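Local coordinates for putative regulator (Escherichia coli O6, PDB 3HFI), which is a putative DNA-binding transcription regulator whose UTRA domain, as in related regulators, probably binds a small-molecule effector, at residues Glu34-Arg38 with Tyr39-Lys43; Asn71-Ile75 with Glu76-Gly80; Val82-Phe86 with Asn87-Leu91. All blocks are in the same frame, centred on the assembly; numbering follows the deposited sequence.

From the N terminus, contact 1 (34-43) turns the end of strand 26-35 into helix 38-44. Contact 2 (71-80) follows at the end of strand 65-73, and contact 3 (82-91) rounds off the same connection just before helix 91-99. All three are local turns in series; none nests in or crosses another. Contacts 1 and 2 meet on the antiparallel sheet through a salt bridge, Glu34 OE2 to Arg72 NE at 3.0 Å. Contacts 2 and 3 meet where Leu91 packs on Asn71 and Ile73, tying the start of helix 91-99 to the sheet. Contacts 1 and 3 do not touch, their nearest atoms being about 8 Å apart.

Contact 1: Glu34-Arg38 with Tyr39-Lys43; sequences EPANR and YVAEK
Asn37 caps the first turn of helix 38-44 with its side-chain carbonyl: Val40 N donates to Asn37 OD1 at 2.8 Å. The bond is almost straight at hydrogen (177°), and the donor approaches the oxygen nearly head-on, so Asn37 is a well-formed N-cap for the N-H three residues on. Two backbone bonds take over from it as the helical pattern sets in. Ala41 N reaches Asn37 O at 2.7 Å. One residue further on, Glu42 N reaches Arg38 O at 2.9 Å. Asn37 therefore accepts twice: OD1 takes the Val40 N-H, which a side chain serves in place of a helical carbonyl, while Asn37 O opens the regular i to i+4 series with Ala41 N.

What brings OD1 to the cap is the first torsion of Asn37. With CG lodged between the backbone N and the carbonyl carbon (chi1 70°), the amide folds back over the helix start instead of trailing away from it. Val40 lies against the same oxygen, its CG2 3.5 Å from Asn37 OD1, so the capping group has a methyl beside it as well as an N-H in front of it.

A small apolar contact backs the cap. Ala36 CB lies 4.1 Å from Ala41 CB and 4.2 Å from Val40 CG1, closing the buried side of the turn, while Asn37 and Arg38 stay on the exposed side.

In the wider fold, Ala36 keeps backbone bonds to Gly49 and Gln50 and shares Ile46 with Ala41. Val40 packs on Phe148 of strand 144-153, and the hydroxyl of Tyr39 is hydrogen-bonded to Glu135 of strand 130-139, so the short helix reaches from strand 26-35, outermost within this chain, to strands 144-153 and 130-139.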
ATOM      1  N   GLU A  34      21.690  -4.824 -12.434  1.00 12.24           N
ATOM      2  CA  GLU A  34      22.201  -3.604 -13.021  1.00 14.41           C
ATOM      3  C   GLU A  34      22.801  -2.721 -11.917  1.00 13.22           C
ATOM      4  O   GLU A  34      22.401  -2.847 -10.774  1.00 12.24           O
ATOM      5  CB  GLU A  34      21.048  -2.852 -13.721  1.00 15.49           C
ATOM      6  CG  GLU A  34      19.946  -2.459 -12.739  1.00 19.40           C
ATOM      7  CD  GLU A  34      18.759  -1.598 -13.369  1.00 26.05           C
ATOM      8  OE1 GLU A  34      18.498  -1.704 -14.588  1.00 24.40           O
ATOM      9  OE2 GLU A  34      18.106  -0.834 -12.595  1.00 25.02           O
ATOM     10  N   PRO A  35      23.725  -1.809 -12.285  1.00 12.66           N
ATOM     11  CA  PRO A  35      24.225  -0.866 -11.297  1.00 12.23           C
ATOM     12  C   PRO A  35      23.110   0.076 -10.865  1.00 12.32           C
ATOM     13  O   PRO A  35      22.366   0.557 -11.716  1.00 13.75           O
ATOM     14  CB  PRO A  35      25.357  -0.110 -12.015  1.00 11.62           C
ATOM     15  CG  PRO A  35      25.670  -0.938 -13.248  1.00 15.21           C
ATOM     16  CD  PRO A  35      24.354  -1.642 -13.615  1.00 12.02           C
ATOM     17  N   ALA A  36      22.941   0.285  -9.557  1.00 10.79           N
ATOM     18  CA  ALA A  36      21.973   1.276  -9.047  1.00  9.44           C
ATOM     19  C   ALA A  36      22.323   2.676  -9.536  1.00 10.52           C
ATOM     20  O   ALA A  36      23.477   3.131  -9.393  1.00  9.47           O
ATOM     21  CB  ALA A  36      21.930   1.251  -7.583  1.00  7.96           C
ATOM     22  N   ASN A  37      21.369   3.364 -10.174  1.00 12.30           N
ATOM     23  CA  ASN A  37      21.648   4.763 -10.558  1.00 14.66           C
ATOM     24  C   ASN A  37      21.540   5.635  -9.331  1.00 13.19           C
ATOM     25  O   ASN A  37      21.183   5.139  -8.258  1.00 12.99           O
ATOM     26  CB  ASN A  37      20.781   5.271 -11.722  1.00 15.37           C
ATOM     27  CG  ASN A  37      19.325   5.453 -11.353  1.00 17.92           C
ATOM     28  OD1 ASN A  37      18.972   5.737 -10.223  1.00 15.52           O
ATOM     29  ND2 ASN A  37      18.461   5.287 -12.357  1.00 19.75           N
ATOM     30  N   ARG A  38      21.929   6.894  -9.450  1.00 12.95           N
ATOM     31  CA  ARG A  38      22.029   7.743  -8.281  1.00 14.68           C
ATOM     32  C   ARG A  38      20.688   7.833  -7.569  1.00 13.90           C
ATOM     33  O   ARG A  38      20.616   7.774  -6.326  1.00 13.71           O
ATOM     34  CB  ARG A  38      22.510   9.154  -8.631  1.00 16.02           C
ATOM     35  CG  ARG A  38      24.021   9.271  -8.825  1.00 24.02           C
ATOM     36  CD  ARG A  38      24.398  10.619  -9.472  1.00 33.39           C
ATOM     37  NE  ARG A  38      23.710  10.712 -10.771  1.00 42.11           N
ATOM     38  CZ  ARG A  38      24.233  10.377 -11.959  1.00 47.98           C
ATOM     39  NH1 ARG A  38      25.505   9.974 -12.065  1.00 50.46           N
ATOM     40  NH2 ARG A  38      23.479  10.468 -13.068  1.00 49.69           N
ATOM     41  N   TYR A  39      19.607   7.966  -8.327  1.00 13.45           N
ATOM     42  CA  TYR A  39      18.273   8.139  -7.668  1.00 13.71           C
ATOM     43  C   TYR A  39      17.888   6.904  -6.922  1.00 12.22           C
ATOM     44  O   TYR A  39      17.488   6.956  -5.781  1.00 11.50           O
ATOM     45  CB  TYR A  39      17.232   8.436  -8.725  1.00 14.74           C
ATOM     46  CG  TYR A  39      15.845   8.647  -8.178  1.00 16.45           C
ATOM     47  CD1 TYR A  39      15.557   9.781  -7.401  1.00 16.73           C
ATOM     48  CD2 TYR A  39      14.814   7.739  -8.471  1.00 19.68           C
ATOM     49  CE1 TYR A  39      14.281  10.016  -6.925  1.00 21.42           C
ATOM     50  CE2 TYR A  39      13.508   7.967  -7.987  1.00 21.52           C
ATOM     51  CZ  TYR A  39      13.260   9.113  -7.207  1.00 22.15           C
ATOM     52  OH  TYR A  39      12.008   9.383  -6.677  1.00 27.20           O
ATOM     53  N   VAL A  40      18.057   5.758  -7.574  1.00 11.43           N
ATOM     54  CA  VAL A  40      17.735   4.499  -6.949  1.00 10.84           C
ATOM     55  C   VAL A  40      18.648   4.199  -5.755  1.00 12.27           C
ATOM     56  O   VAL A  40      18.207   3.679  -4.707  1.00 12.68           O
ATOM     57  CB  VAL A  40      17.805   3.372  -7.959  1.00 10.55           C
ATOM     58  CG1 VAL A  40      17.773   2.046  -7.236  1.00 12.70           C
ATOM     59  CG2 VAL A  40      16.618   3.455  -8.957  1.00 12.66           C
ATOM     60  N   ALA A  41      19.937   4.522  -5.904  1.00 12.62           N
ATOM     61  CA  ALA A  41      20.868   4.307  -4.815  1.00 13.39           C
ATOM     62  C   ALA A  41      20.477   5.127  -3.599  1.00 13.37           C
ATOM     63  O   ALA A  41      20.519   4.610  -2.502  1.00 14.25           O
ATOM     64  CB  ALA A  41      22.352   4.591  -5.262  1.00 12.20           C
ATOM     65  N   GLU A  42      20.132   6.396  -3.778  1.00 14.15           N
ATOM     66  CA  GLU A  42      19.615   7.267  -2.675  1.00 16.37           C
ATOM     67  C   GLU A  42      18.356   6.682  -2.011  1.00 16.18           C
ATOM     68  O   GLU A  42      18.255   6.555  -0.785  1.00 16.24           O
ATOM     69  CB  GLU A  42      19.347   8.685  -3.267  1.00 17.70           C
ATOM     70  CG  GLU A  42      18.633   9.795  -2.412  1.00 26.00           C
ATOM     71  CD  GLU A  42      18.063  10.982  -3.329  1.00 37.18           C
ATOM     72  OE1 GLU A  42      18.635  11.242  -4.445  1.00 42.70           O
ATOM     73  OE2 GLU A  42      17.040  11.648  -2.950  1.00 44.57           O
ATOM     74  N   LYS A  43      17.393   6.244  -2.819  1.00 15.90           N
ATOM     75  CA  LYS A  43      16.219   5.585  -2.226  1.00 14.77           C
ATOM     76  C   LYS A  43      16.587   4.380  -1.381  1.00 14.35           C
ATOM     77  O   LYS A  43      16.103   4.210  -0.281  1.00 13.45           O
ATOM     78  CB  LYS A  43      15.310   5.135  -3.341  1.00 15.64           C
ATOM     79  CG  LYS A  43      14.755   6.304  -4.155  1.00 16.39           C
ATOM     80  CD  LYS A  43      13.833   7.082  -3.287  1.00 21.10           C
ATOM     81  CE  LYS A  43      13.208   8.205  -4.024  1.00 26.08           C
ATOM     82  NZ  LYS A  43      12.172   8.748  -3.115  1.00 30.80           N
TER

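Contact 2: Asn71-Ile75 with Glu76-Gly80; sequences NRINI and ELCPG
Asn74 and Glu76 meet where the chain leaves strand 65-73 and coils into a 3-10 turn. Glu76 N donates to Asn74 OD1 at 3.2 Å, which makes an Asx turn. The bond is bent, 139° at hydrogen, and the donor stands above the amide carbonyl plane, 46° out of it. Two main-chain bonds each span three residues: Cys78 N to Ile75 O at 3.1 Å and Leu77 N to Asn74 O at 3.4 Å, the latter weak. They are two successive i+3 to i bonds, as in a 3-10 turn.

Side-chain packing follows the two ends of the Asn74 amide. CG is trans to the backbone N (chi1 -178°), which carries the amide forward over the turn. Its OD1 then comes 3.3 Å from Glu76 CG, while on the amide's other branch ND2 lies 3.6 Å from Leu77 CD1. The Asn74 and Glu76 side chains run roughly perpendicular to each other. Glu76 curls at its second torsion, and this bend brings OE2 within 3.7 Å of Ile75 CG1, the two side chains crossing at a slant.

The apolar contribution is slight. Ile73 CG2 and Cys78 SG approach to 4.2 Å; Ile73 also touches Leu55 of strand 51-60, and Cys78 touches Leu98 of helix 91-99. Asn74 also rests on Ile46 and Gln50, and its backbone is bonded to Val146, so the turn begins from a residue already tied to strand 144-153.

Chemically, one asparagine uses both its carbonyls to shape the exit from the strand. Because one of these bonds is bent out of plane and the other is weak, the turn appears to depend on several modest interactions acting together, with packing along the amide adding to them, more than on any single strong bond.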
ATOM      1  N   ASN A  71      10.472  -3.819  -9.951  1.00 10.16           N
ATOM      2  CA  ASN A  71      11.080  -3.889  -8.646  1.00 10.41           C
ATOM      3  C   ASN A  71      12.611  -3.749  -8.771  1.00 10.39           C
ATOM      4  O   ASN A  71      13.216  -4.319  -9.683  1.00 11.90           O
ATOM      5  CB  ASN A  71      10.772  -5.257  -7.990  1.00 10.51           C
ATOM      6  CG  ASN A  71       9.318  -5.556  -7.887  1.00 11.21           C
ATOM      7  OD1 ASN A  71       8.811  -6.500  -8.497  1.00 14.79           O
ATOM      8  ND2 ASN A  71       8.632  -4.790  -7.049  1.00  9.78           N
ATOM      9  N   ARG A  72      13.236  -3.028  -7.855  1.00 11.27           N
ATOM     10  CA  ARG A  72      14.660  -2.960  -7.760  1.00 11.35           C
ATOM     11  C   ARG A  72      15.029  -3.286  -6.310  1.00 11.22           C
ATOM     12  O   ARG A  72      14.630  -2.604  -5.374  1.00 11.06           O
ATOM     13  CB  ARG A  72      15.111  -1.571  -8.131  1.00 11.50           C
ATOM     14  CG  ARG A  72      15.161  -1.348  -9.644  1.00 12.71           C
ATOM     15  CD  ARG A  72      15.374   0.048 -10.002  1.00 13.52           C
ATOM     16  NE  ARG A  72      15.542   0.249 -11.454  1.00 16.21           N
ATOM     17  CZ  ARG A  72      14.564   0.658 -12.261  1.00 17.60           C
ATOM     18  NH1 ARG A  72      13.350   0.835 -11.806  1.00 15.10           N
ATOM     19  NH2 ARG A  72      14.779   0.829 -13.542  1.00 17.39           N
ATOM     20  N   ILE A  73      15.821  -4.335  -6.163  1.00 11.05           N
ATOM     21  CA  ILE A  73      16.072  -5.044  -4.905  1.00 11.75           C
ATOM     22  C   ILE A  73      17.553  -5.010  -4.522  1.00 12.91           C
ATOM     23  O   ILE A  73      18.413  -5.341  -5.353  1.00 12.07           O
ATOM     24  CB  ILE A  73      15.619  -6.527  -5.021  1.00 11.30           C
ATOM     25  CG1 ILE A  73      14.114  -6.589  -5.341  1.00 12.67           C
ATOM     26  CG2 ILE A  73      15.880  -7.205  -3.712  1.00 11.99           C
ATOM     27  CD1 ILE A  73      13.742  -7.610  -6.426  1.00 12.37           C
ATOM     28  N   ASN A  74      17.846  -4.595  -3.277  1.00 13.65           N
ATOM     29  CA  ASN A  74      19.193  -4.662  -2.744  1.00 15.21           C
ATOM     30  C   ASN A  74      19.523  -6.119  -2.441  1.00 17.25           C
ATOM     31  O   ASN A  74      19.108  -6.676  -1.429  1.00 18.96           O
ATOM     32  CB  ASN A  74      19.290  -3.842  -1.463  1.00 15.36           C
ATOM     33  CG  ASN A  74      20.664  -3.838  -0.892  1.00 15.57           C
ATOM     34  OD1 ASN A  74      21.582  -4.447  -1.448  1.00 17.73           O
ATOM     35  ND2 ASN A  74      20.842  -3.126   0.198  1.00 11.02           N
ATOM     36  N   ILE A  75      20.288  -6.735  -3.301  1.00 18.64           N
ATOM     37  CA  ILE A  75      20.575  -8.162  -3.202  1.00 20.41           C
ATOM     38  C   ILE A  75      21.557  -8.523  -2.073  1.00 22.06           C
ATOM     39  O   ILE A  75      21.562  -9.657  -1.585  1.00 20.73           O
ATOM     40  CB  ILE A  75      21.029  -8.730  -4.574  1.00 20.82           C
ATOM     41  CG1 ILE A  75      22.247  -8.036  -5.136  1.00 23.82           C
ATOM     42  CG2 ILE A  75      19.968  -8.529  -5.614  1.00 20.17           C
ATOM     43  CD1 ILE A  75      22.269  -8.175  -6.702  1.00 27.18           C
ATOM     44  N   GLU A  76      22.320  -7.542  -1.592  1.00 24.46           N
ATOM     45  CA  GLU A  76      23.237  -7.779  -0.455  1.00 26.01           C
ATOM     46  C   GLU A  76      22.506  -8.243   0.794  1.00 25.78           C
ATOM     47  O   GLU A  76      23.062  -8.951   1.605  1.00 25.39           O
ATOM     48  CB  GLU A  76      24.011  -6.521  -0.121  1.00 27.67           C
ATOM     49  CG  GLU A  76      24.593  -5.763  -1.361  1.00 33.28           C
ATOM     50  CD  GLU A  76      25.346  -6.654  -2.333  1.00 42.00           C
ATOM     51  OE1 GLU A  76      26.089  -7.579  -1.874  1.00 46.56           O
ATOM     52  OE2 GLU A  76      25.215  -6.417  -3.579  1.00 50.19           O
ATOM     53  N   LEU A  77      21.236  -7.880   0.915  1.00 24.86           N
ATOM     54  CA  LEU A  77      20.437  -8.230   2.075  1.00 24.88           C
ATOM     55  C   LEU A  77      19.735  -9.589   1.969  1.00 25.53           C
ATOM     56  O   LEU A  77      19.241 -10.085   2.983  1.00 24.80           O
ATOM     57  CB  LEU A  77      19.370  -7.114   2.276  1.00 24.77           C
ATOM     58  CG  LEU A  77      19.960  -5.761   2.694  1.00 24.22           C
ATOM     59  CD1 LEU A  77      18.883  -4.614   2.776  1.00 20.18           C
ATOM     60  CD2 LEU A  77      20.717  -6.022   4.104  1.00 19.19           C
ATOM     61  N   CYS A  78      19.640 -10.151   0.751  1.00 25.94           N
ATOM     62  CA  CYS A  78      19.023 -11.454   0.498  1.00 27.23           C
ATOM     63  C   CYS A  78      19.892 -12.271  -0.425  1.00 27.65           C
ATOM     64  O   CYS A  78      19.645 -12.345  -1.659  1.00 26.51           O
ATOM     65  CB  CYS A  78      17.600 -11.395  -0.065  1.00 27.40           C
ATOM     66  SG  CYS A  78      17.040  -9.847  -0.648  1.00 34.35           S
ATOM     67  N   PRO A  79      20.911 -12.902   0.189  1.00 28.41           N
ATOM     68  CA  PRO A  79      21.721 -13.967  -0.397  1.00 28.40           C
ATOM     69  C   PRO A  79      20.801 -14.992  -1.045  1.00 27.46           C
ATOM     70  O   PRO A  79      19.929 -15.551  -0.348  1.00 25.86           O
ATOM     71  CB  PRO A  79      22.480 -14.554   0.808  1.00 28.73           C
ATOM     72  CG  PRO A  79      22.494 -13.428   1.841  1.00 29.35           C
ATOM     73  CD  PRO A  79      21.191 -12.733   1.636  1.00 29.18           C
ATOM     74  N   GLY A  80      20.952 -15.129  -2.383  1.00 26.40           N
ATOM     75  CA  GLY A  80      20.287 -16.180  -3.176  1.00 25.17           C
ATOM     76  C   GLY A  80      19.170 -15.710  -4.090  1.00 24.21           C
ATOM     77  O   GLY A  80      18.680 -16.497  -4.932  1.00 23.39           O
TER

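Contact 3: Val82-Phe86 with Asn87-Leu91; sequences VEIDF and NQHNL
Asp85 and Asn87 form an Asx turn in the loop that leads into helix 91-99 of this UTRA domain, with a beta-turn overlaid on it. Asn87 N donates to Asp85 OD1 at 2.9 Å, and Gln88 N donates to Asp85 O at 2.8 Å. The aspartate conformation explains the first bond: its CG lies opposite the backbone N (chi1 -179°), sending the carboxylate forward along the chain. Even so, Asn87 N meets OD1 from above the carboxylate plane, 54° out of it. The second donor likewise stands above the plane of its carbonyl. The other carboxylate oxygen, OD2, lies near Gln88 CG, whose chain bends at the next torsion and runs on away from the turn.

His89 comes back beside the same backbone oxygen, which lies at its ring edge, and ND1 makes a weak hydrogen bond to Asp85 O at 3.3 Å. Thus Asp85 O is shared by a main-chain and a side-chain donor. Ile84 CG2 approaches the imidazole obliquely, 3.7 Å from His89 ND1, with the two side chains at about a right angle.

Phe86 is buried. Its CG is trans to its own carbonyl carbon (chi1 -66°), a setting that places the ring between Leu91 and Ile84. Leu91 CD1 sits over one face in a CH-pi contact, 4.0 Å from the centroid, while Ile84 CG2 lies over the opposite face, displaced toward the rim. Further out, Phe86 packs on Val28 and Leu55 of the sheet and on Thr94 of the helix, joining the loop to both layers.

His89 O lies at the edge of the Phe86 ring, in its plane, 3.7 Å from Phe86 CD2, and makes a CA-H...O contact with Phe86 CA at 3.4 Å.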
ATOM      1  N   VAL A  82      18.908 -13.774  -6.563  1.00 20.26           N
ATOM      2  CA  VAL A  82      19.131 -13.722  -7.989  1.00 21.04           C
ATOM      3  C   VAL A  82      18.845 -15.095  -8.632  1.00 22.45           C
ATOM      4  O   VAL A  82      18.589 -15.135  -9.825  1.00 22.04           O
ATOM      5  CB  VAL A  82      20.574 -13.232  -8.399  1.00 21.11           C
ATOM      6  CG1 VAL A  82      20.816 -11.820  -7.896  1.00 18.15           C
ATOM      7  CG2 VAL A  82      21.609 -14.185  -7.928  1.00 18.74           C
ATOM      8  N   GLU A  83      18.844 -16.183  -7.851  1.00 23.52           N
ATOM      9  CA  GLU A  83      18.641 -17.518  -8.398  1.00 24.78           C
ATOM     10  C   GLU A  83      17.194 -17.934  -8.407  1.00 25.30           C
ATOM     11  O   GLU A  83      16.888 -18.983  -8.949  1.00 25.76           O
ATOM     12  CB  GLU A  83      19.436 -18.540  -7.619  1.00 25.36           C
ATOM     13  CG  GLU A  83      20.939 -18.422  -7.847  1.00 28.98           C
ATOM     14  CD  GLU A  83      21.751 -18.679  -6.565  1.00 34.07           C
ATOM     15  OE1 GLU A  83      22.532 -17.774  -6.128  1.00 36.99           O
ATOM     16  OE2 GLU A  83      21.599 -19.789  -5.997  1.00 37.10           O
ATOM     17  N   ILE A  84      16.301 -17.139  -7.838  1.00 25.28           N
ATOM     18  CA  ILE A  84      14.877 -17.511  -7.733  1.00 26.32           C
ATOM     19  C   ILE A  84      14.142 -17.369  -9.094  1.00 27.01           C
ATOM     20  O   ILE A  84      14.471 -16.510  -9.890  1.00 26.99           O
ATOM     21  CB  ILE A  84      14.141 -16.657  -6.592  1.00 26.13           C
ATOM     22  CG1 ILE A  84      14.840 -16.826  -5.230  1.00 25.69           C
ATOM     23  CG2 ILE A  84      12.685 -17.031  -6.416  1.00 26.08           C
ATOM     24  CD1 ILE A  84      14.954 -18.246  -4.757  1.00 23.89           C
ATOM     25  N   ASP A  85      13.160 -18.230  -9.357  1.00 27.51           N
ATOM     26  CA  ASP A  85      12.203 -18.012 -10.450  1.00 28.33           C
ATOM     27  C   ASP A  85      10.914 -17.453  -9.852  1.00 28.01           C
ATOM     28  O   ASP A  85      10.108 -18.180  -9.257  1.00 28.08           O
ATOM     29  CB  ASP A  85      11.912 -19.319 -11.258  1.00 28.68           C
ATOM     30  CG  ASP A  85      10.908 -19.098 -12.456  1.00 30.53           C
ATOM     31  OD1 ASP A  85      10.487 -17.934 -12.768  1.00 33.34           O
ATOM     32  OD2 ASP A  85      10.534 -20.111 -13.083  1.00 32.40           O
ATOM     33  N   PHE A  86      10.690 -16.173 -10.065  1.00 28.16           N
ATOM     34  CA  PHE A  86       9.526 -15.531  -9.509  1.00 28.77           C
ATOM     35  C   PHE A  86       8.269 -15.678 -10.385  1.00 29.93           C
ATOM     36  O   PHE A  86       7.238 -15.038 -10.110  1.00 30.34           O
ATOM     37  CB  PHE A  86       9.833 -14.063  -9.200  1.00 29.30           C
ATOM     38  CG  PHE A  86      10.862 -13.872  -8.106  1.00 26.84           C
ATOM     39  CD1 PHE A  86      12.140 -13.404  -8.405  1.00 23.01           C
ATOM     40  CD2 PHE A  86      10.538 -14.155  -6.780  1.00 25.79           C
ATOM     41  CE1 PHE A  86      13.084 -13.211  -7.398  1.00 20.77           C
ATOM     42  CE2 PHE A  86      11.479 -13.965  -5.764  1.00 23.88           C
ATOM     43  CZ  PHE A  86      12.746 -13.502  -6.072  1.00 22.07           C
ATOM     44  N   ASN A  87       8.341 -16.515 -11.425  1.00 30.65           N
ATOM     45  CA  ASN A  87       7.133 -17.115 -12.003  1.00 31.03           C
ATOM     46  C   ASN A  87       6.658 -18.261 -11.101  1.00 31.21           C
ATOM     47  O   ASN A  87       5.512 -18.696 -11.184  1.00 31.11           O
ATOM     48  CB  ASN A  87       7.386 -17.633 -13.438  1.00 31.02           C
ATOM     49  CG  ASN A  87       7.398 -16.510 -14.484  1.00 31.75           C
ATOM     50  OD1 ASN A  87       8.315 -16.408 -15.308  1.00 34.30           O
ATOM     51  ND2 ASN A  87       6.383 -15.668 -14.451  1.00 29.72           N
ATOM     52  N   GLN A  88       7.558 -18.741 -10.244  1.00 31.68           N
ATOM     53  CA  GLN A  88       7.296 -19.884  -9.348  1.00 31.87           C
ATOM     54  C   GLN A  88       7.273 -19.516  -7.844  1.00 31.70           C
ATOM     55  O   GLN A  88       6.881 -20.323  -7.008  1.00 31.29           O
ATOM     56  CB  GLN A  88       8.359 -20.995  -9.591  1.00 32.33           C
ATOM     57  CG  GLN A  88       8.220 -21.786 -10.895  1.00 32.51           C
ATOM     58  CD  GLN A  88       6.949 -22.635 -10.912  1.00 36.27           C
ATOM     59  OE1 GLN A  88       5.830 -22.096 -10.954  1.00 37.85           O
ATOM     60  NE2 GLN A  88       7.109 -23.968 -10.864  1.00 36.00           N
ATOM     61  N   HIS A  89       7.716 -18.311  -7.499  1.00 31.90           N
ATOM     62  CA  HIS A  89       7.805 -17.898  -6.106  1.00 31.64           C
ATOM     63  C   HIS A  89       7.271 -16.519  -6.012  1.00 30.90           C
ATOM     64  O   HIS A  89       7.259 -15.813  -7.014  1.00 32.17           O
ATOM     65  CB  HIS A  89       9.243 -17.975  -5.634  1.00 31.89           C
ATOM     66  CG  HIS A  89       9.711 -19.381  -5.509  1.00 33.07           C
ATOM     67  ND1 HIS A  89      10.457 -20.007  -6.486  1.00 35.82           N
ATOM     68  CD2 HIS A  89       9.442 -20.327  -4.578  1.00 35.21           C
ATOM     69  CE1 HIS A  89      10.674 -21.266  -6.138  1.00 35.59           C
ATOM     70  NE2 HIS A  89      10.063 -21.489  -4.989  1.00 35.83           N
ATOM     71  N   ASN A  90       6.779 -16.148  -4.831  1.00 29.49           N
ATOM     72  CA  ASN A  90       6.299 -14.781  -4.567  1.00 27.94           C
ATOM     73  C   ASN A  90       7.449 -13.885  -4.074  1.00 26.15           C
ATOM     74  O   ASN A  90       8.290 -14.315  -3.268  1.00 25.84           O
ATOM     75  CB  ASN A  90       5.179 -14.804  -3.528  1.00 28.39           C
ATOM     76  CG  ASN A  90       4.010 -15.659  -3.952  1.00 30.00           C
ATOM     77  OD1 ASN A  90       3.561 -16.542  -3.203  1.00 30.20           O
ATOM     78  ND2 ASN A  90       3.517 -15.418  -5.167  1.00 31.70           N
ATOM     79  N   LEU A  91       7.475 -12.647  -4.550  1.00 23.34           N
ATOM     80  CA  LEU A  91       8.660 -11.820  -4.373  1.00 21.82           C
ATOM     81  C   LEU A  91       8.915 -11.507  -2.913  1.00 20.23           C
ATOM     82  O   LEU A  91       9.976 -11.814  -2.413  1.00 19.91           O
ATOM     83  CB  LEU A  91       8.537 -10.508  -5.161  1.00 21.58           C
ATOM     84  CG  LEU A  91       9.661  -9.528  -4.987  1.00 19.35           C
ATOM     85  CD1 LEU A  91      11.071 -10.153  -5.284  1.00 18.90           C
ATOM     86  CD2 LEU A  91       9.383  -8.347  -5.878  1.00 19.16           C
TER